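Side-chain contacts in Serine/threonine-protein acetyltransferase HopZ1a (Pseudomonas syringae pv. syringae, PDB 5KLP), which transfers acetyl groups from acetyl-CoA to serine, threonine and lysine residues of host proteins, an effector activity that uses inositol hexakisphosphate as cofactor: residues N159-L162 with E163-E167; L219-E222 with S223-A227. The protein carries 10 engineered substitutions. All coordinates share one frame; numbering follows the deposited sequence.

Contact 1: N159-L162 with E163-E167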
loop_
_atom_site.group_PDB
_atom_site.type_symbol
_atom_site.label_atom_id
_atom_site.label_comp_id
_atom_site.label_asym_id
_atom_site.label_seq_id
_atom_site.Cartn_x
_atom_site.Cartn_y
_atom_site.Cartn_z
ATOM N N ASN A 159 -13.885 -8.833 4.679
ATOM C CA ASN A 159 -14.499 -9.895 5.478
ATOM C C ASN A 159 -14.276 -11.278 4.872
ATOM O O ASN A 159 -14.101 -12.261 5.602
ATOM C CB ASN A 159 -16.000 -9.628 5.671
ATOM C CG ASN A 159 -16.267 -8.710 6.863
ATOM O OD1 ASN A 159 -15.538 -8.751 7.854
ATOM N ND2 ASN A 159 -17.298 -7.873 6.763
ATOM N N LEU A 160 -14.294 -11.367 3.542
ATOM C CA LEU A 160 -14.004 -12.641 2.893
ATOM C C LEU A 160 -12.582 -13.106 3.254
ATOM O O LEU A 160 -12.374 -14.255 3.625
ATOM C CB LEU A 160 -14.183 -12.535 1.369
ATOM C CG LEU A 160 -13.923 -13.807 0.553
ATOM C CD1 LEU A 160 -14.888 -14.937 0.977
ATOM C CD2 LEU A 160 -14.050 -13.540 -0.947
ATOM N N THR A 161 -11.613 -12.205 3.151
ATOM C CA THR A 161 -10.234 -12.513 3.522
ATOM C C THR A 161 -10.139 -12.977 4.978
ATOM O O THR A 161 -9.527 -14.005 5.280
ATOM C CB THR A 161 -9.325 -11.288 3.302
ATOM O OG1 THR A 161 -9.427 -10.882 1.940
ATOM C CG2 THR A 161 -7.853 -11.608 3.624
ATOM N N LEU A 162 -10.771 -12.229 5.876
ATOM C CA LEU A 162 -10.759 -12.582 7.293
ATOM C C LEU A 162 -11.409 -13.944 7.521
ATOM O O LEU A 162 -10.923 -14.769 8.310
ATOM C CB LEU A 162 -11.472 -11.507 8.121
ATOM C CG LEU A 162 -10.828 -10.118 8.131
ATOM C CD1 LEU A 162 -11.699 -9.116 8.886
ATOM C CD2 LEU A 162 -9.444 -10.182 8.772
ATOM N N GLU A 163 -12.520 -14.171 6.841
ATOM C CA GLU A 163 -13.238 -15.432 7.000
ATOM C C GLU A 163 -12.359 -16.607 6.585
ATOM O O GLU A 163 -12.273 -17.630 7.281
ATOM C CB GLU A 163 -14.524 -15.408 6.184
ATOM C CG GLU A 163 -15.354 -16.659 6.295
ATOM C CD GLU A 163 -16.481 -16.676 5.280
ATOM O OE1 GLU A 163 -16.192 -16.502 4.077
ATOM O OE2 GLU A 163 -17.650 -16.863 5.682
ATOM N N ASP A 164 -11.700 -16.455 5.446
ATOM C CA ASP A 164 -10.843 -17.507 4.933
ATOM C C ASP A 164 -9.630 -17.714 5.841
ATOM O O ASP A 164 -9.266 -18.846 6.128
ATOM C CB ASP A 164 -10.418 -17.196 3.486
ATOM C CG ASP A 164 -11.577 -17.336 2.486
ATOM O OD1 ASP A 164 -12.482 -18.166 2.737
ATOM O OD2 ASP A 164 -11.583 -16.630 1.450
ATOM N N LEU A 165 -9.026 -16.628 6.307
ATOM C CA LEU A 165 -7.916 -16.725 7.250
ATOM C C LEU A 165 -8.321 -17.531 8.486
ATOM O O LEU A 165 -7.619 -18.460 8.898
ATOM C CB LEU A 165 -7.449 -15.321 7.659
ATOM C CG LEU A 165 -6.530 -14.601 6.661
ATOM C CD1 LEU A 165 -6.404 -13.126 6.977
ATOM C CD2 LEU A 165 -5.148 -15.240 6.702
ATOM N N SER A 166 -9.479 -17.186 9.039
ATOM C CA SER A 166 -9.993 -17.819 10.248
ATOM C C SER A 166 -10.236 -19.318 10.041
ATOM O O SER A 166 -9.785 -20.161 10.833
ATOM C CB SER A 166 -11.277 -17.115 10.685
ATOM O OG SER A 166 -11.730 -17.614 11.926
ATOM N N GLU A 167 -10.936 -19.645 8.960
ATOM C CA GLU A 167 -11.247 -21.030 8.631
ATOM C C GLU A 167 -9.982 -21.846 8.394
ATOM O O GLU A 167 -9.988 -23.064 8.575
ATOM C CB GLU A 167 -12.156 -21.101 7.394
ATOM C CG GLU A 167 -13.573 -20.610 7.646
ATOM C CD GLU A 167 -14.397 -20.468 6.370
ATOM O OE1 GLU A 167 -13.933 -20.900 5.294
ATOM O OE2 GLU A 167 -15.512 -19.910 6.446
#

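Contact 2: L219-E222 with S223-A227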
loop_
_atom_site.group_PDB
_atom_site.type_symbol
_atom_site.label_atom_id
_atom_site.label_comp_id
_atom_site.label_asym_id
_atom_site.label_seq_id
_atom_site.Cartn_x
_atom_site.Cartn_y
_atom_site.Cartn_z
ATOM N N LEU A 219 -3.408 -4.432 19.337
ATOM C CA LEU A 219 -2.910 -3.425 18.396
ATOM C C LEU A 219 -2.851 -2.056 19.072
ATOM O O LEU A 219 -3.864 -1.553 19.577
ATOM C CB LEU A 219 -3.796 -3.359 17.152
ATOM C CG LEU A 219 -3.434 -2.258 16.137
ATOM C CD1 LEU A 219 -2.065 -2.513 15.503
ATOM C CD2 LEU A 219 -4.518 -2.088 15.064
ATOM N N SER A 220 -1.670 -1.454 19.093
ATOM C CA SER A 220 -1.510 -0.182 19.780
ATOM C C SER A 220 -2.420 0.893 19.166
ATOM O O SER A 220 -2.657 0.906 17.951
ATOM C CB SER A 220 -0.043 0.260 19.755
ATOM O OG SER A 220 0.103 1.568 20.278
ATOM N N THR A 221 -2.959 1.738 20.047
ATOM C CA THR A 221 -3.830 2.885 19.738
ATOM C C THR A 221 -5.236 2.493 19.285
ATOM O O THR A 221 -6.078 3.367 19.063
ATOM C CB THR A 221 -3.238 3.820 18.637
ATOM O OG1 THR A 221 -3.410 3.222 17.345
ATOM C CG2 THR A 221 -1.757 4.128 18.886
ATOM N N GLU A 222 -5.507 1.197 19.183
ATOM C CA GLU A 222 -6.756 0.764 18.565
ATOM C C GLU A 222 -7.983 1.330 19.260
ATOM O O GLU A 222 -8.954 1.694 18.597
ATOM C CB GLU A 222 -6.859 -0.760 18.515
ATOM C CG GLU A 222 -8.111 -1.223 17.775
ATOM C CD GLU A 222 -8.224 -2.728 17.664
ATOM O OE1 GLU A 222 -7.462 -3.441 18.356
ATOM O OE2 GLU A 222 -9.066 -3.195 16.868
ATOM N N SER A 223 -7.918 1.438 20.584
ATOM C CA SER A 223 -9.037 1.947 21.372
ATOM C C SER A 223 -9.519 3.341 20.937
ATOM O O SER A 223 -10.689 3.663 21.120
ATOM C CB SER A 223 -8.654 1.977 22.856
ATOM O OG SER A 223 -7.508 2.785 23.068
ATOM N N GLU A 224 -8.632 4.169 20.384
ATOM C CA GLU A 224 -9.042 5.465 19.809
ATOM C C GLU A 224 -8.980 5.483 18.273
ATOM O O GLU A 224 -9.766 6.169 17.618
ATOM C CB GLU A 224 -8.202 6.613 20.371
ATOM C CG GLU A 224 -6.711 6.417 20.228
ATOM C CD GLU A 224 -6.025 6.248 21.566
ATOM O OE1 GLU A 224 -6.734 6.206 22.598
ATOM O OE2 GLU A 224 -4.779 6.151 21.585
ATOM N N SER A 225 -8.025 4.753 17.705
ATOM C CA SER A 225 -7.726 4.877 16.280
ATOM C C SER A 225 -8.788 4.225 15.395
ATOM O O SER A 225 -9.100 4.730 14.318
ATOM C CB SER A 225 -6.351 4.268 15.975
ATOM O OG SER A 225 -5.968 4.517 14.629
ATOM N N ARG A 226 -9.338 3.103 15.850
ATOM C CA ARG A 226 -10.325 2.363 15.059
ATOM C C ARG A 226 -11.545 3.231 14.747
ATOM O O ARG A 226 -12.097 3.175 13.650
ATOM C CB ARG A 226 -10.737 1.088 15.799
ATOM C CG ARG A 226 -11.732 0.212 15.060
ATOM C CD ARG A 226 -11.796 -1.150 15.733
ATOM N NE ARG A 226 -12.768 -2.027 15.107
ATOM C CZ ARG A 226 -12.575 -3.324 14.890
ATOM N NH1 ARG A 226 -11.430 -3.896 15.261
ATOM N NH2 ARG A 226 -13.524 -4.043 14.301
ATOM N N ALA A 227 -11.945 4.051 15.719
ATOM C CA ALA A 227 -13.099 4.935 15.568
ATOM C C ALA A 227 -12.866 6.016 14.500
ATOM O O ALA A 227 -13.818 6.613 14.002
ATOM C CB ALA A 227 -13.448 5.593 16.925
#

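Contact 1: N159-L162 with E163-E167
The carboxylates of Glu163 and Asp164 both reach the branched end of Leu160, one helical turn back. Leu160 O stands over one face of the Asp164 carboxylate, 3.3 Å from OD2, without a hydrogen bond since both are acceptors; OD2 is instead bonded to His91 on helix 91-98. Glu163 OE1 lies 3.7 Å from Leu160 CD1, and Asp164 OD2 approaches the same methyl as closely, so single oxygens of two flat acids meet an aliphatic tip. Leu160 has CG anti to its backbone N (chi1 -179°), which turns CG and CD1 along the helix toward its C-terminal end, where both acids can reach CD1. All of this happens on helix 153-167, the helix of a beta-alpha-beta crossover between strands 138-143 and 175-179. Four successive i to i+4 backbone bonds cross from one segment to the other, such as Leu165 N to Thr161 O at 2.9 Å. On the face toward helix 91-98, Thr161 CG2 lies alongside Leu165 CD1 at 4.0 Å; a small methyl and a leucine branch suit this buried side, where Leu165 also touches Leu98. Leu162 instead packs on Leu172, Met243 and Ala247, while the Asn159 amide bonds to the backbone of Val242 and His244.

Contact 2: L219-E222 with S223-A227
Glu222 and Arg226 lie side by side, one turn apart, and close a salt bridge between Glu222 OE2 and Arg226 NH1 at 2.9 Å. The carboxylate oxygen sits at the edge of the guanidinium, in its plane, and the two flat groups are 22° apart. Both chains leave with CG anti to the backbone N (chi1 -176° for Glu222, -178° for Arg226) and stay extended, which carries their charged ends out in parallel. Their stems touch, Glu222 CG lying 4.0 Å from Arg226 CB.

The second close-packed point is Thr221, just before the helix. Its carbonyl oxygen accepts from two amides, Ser225 N at 2.7 Å and, less directly, Glu224 N at 3.0 Å from above the carbonyl plane. The Thr221 hydroxyl is turned back to Ser220 O rather than capping the helix, and its OG1 lies 3.4 Å from Ser225 CB; serine is small enough to fit against it. A type II turn from Leu219 to Glu222 leads the chain into this first turn.

The outer side is looser: Ser223 is exposed, and though Glu224 CG touches Thr221 O at 3.3 Å, its exposed carboxylate oxygens come no nearer than OE2 to Thr221 CA, 3.9 Å.

On the inner side, Glu222 OE2 also takes Ala249 N and OE1 bonds His248 ND1, while Arg226 NH1 also holds Ala247 O and NH2 pairs with Glu235; this double use fixes both groups' rotation. Ser225 OG bonds Phe251 N and Asp254, and helix 222-225 with the following Arg226 is tied to strand 248-251, helix 252-255 and helix 230-238.

How the contacts relate
Neither contact is wholly core. Contact 1 is partly buried, on the crossover helix 153-167, one side of which packs on helix 91-98, with Thr161 about 9 Å, side chain to side chain, from the active-site residue Glu143; contact 2 is a surface contact away from the annotated sites. Their centres are 21 Å apart and they do not touch, yet both reach Ala247, just before strand 248-251. The chemistry follows position. In the regular helix of contact 1, Leu162, Leu165 and the Thr161 methyl are buried, while Asn159 and Asp164 make polar ties at the sides. At the short helix of contact 2, charged and hydroxyl groups do most of the fastening, with Leu219 packing on strand 248-251.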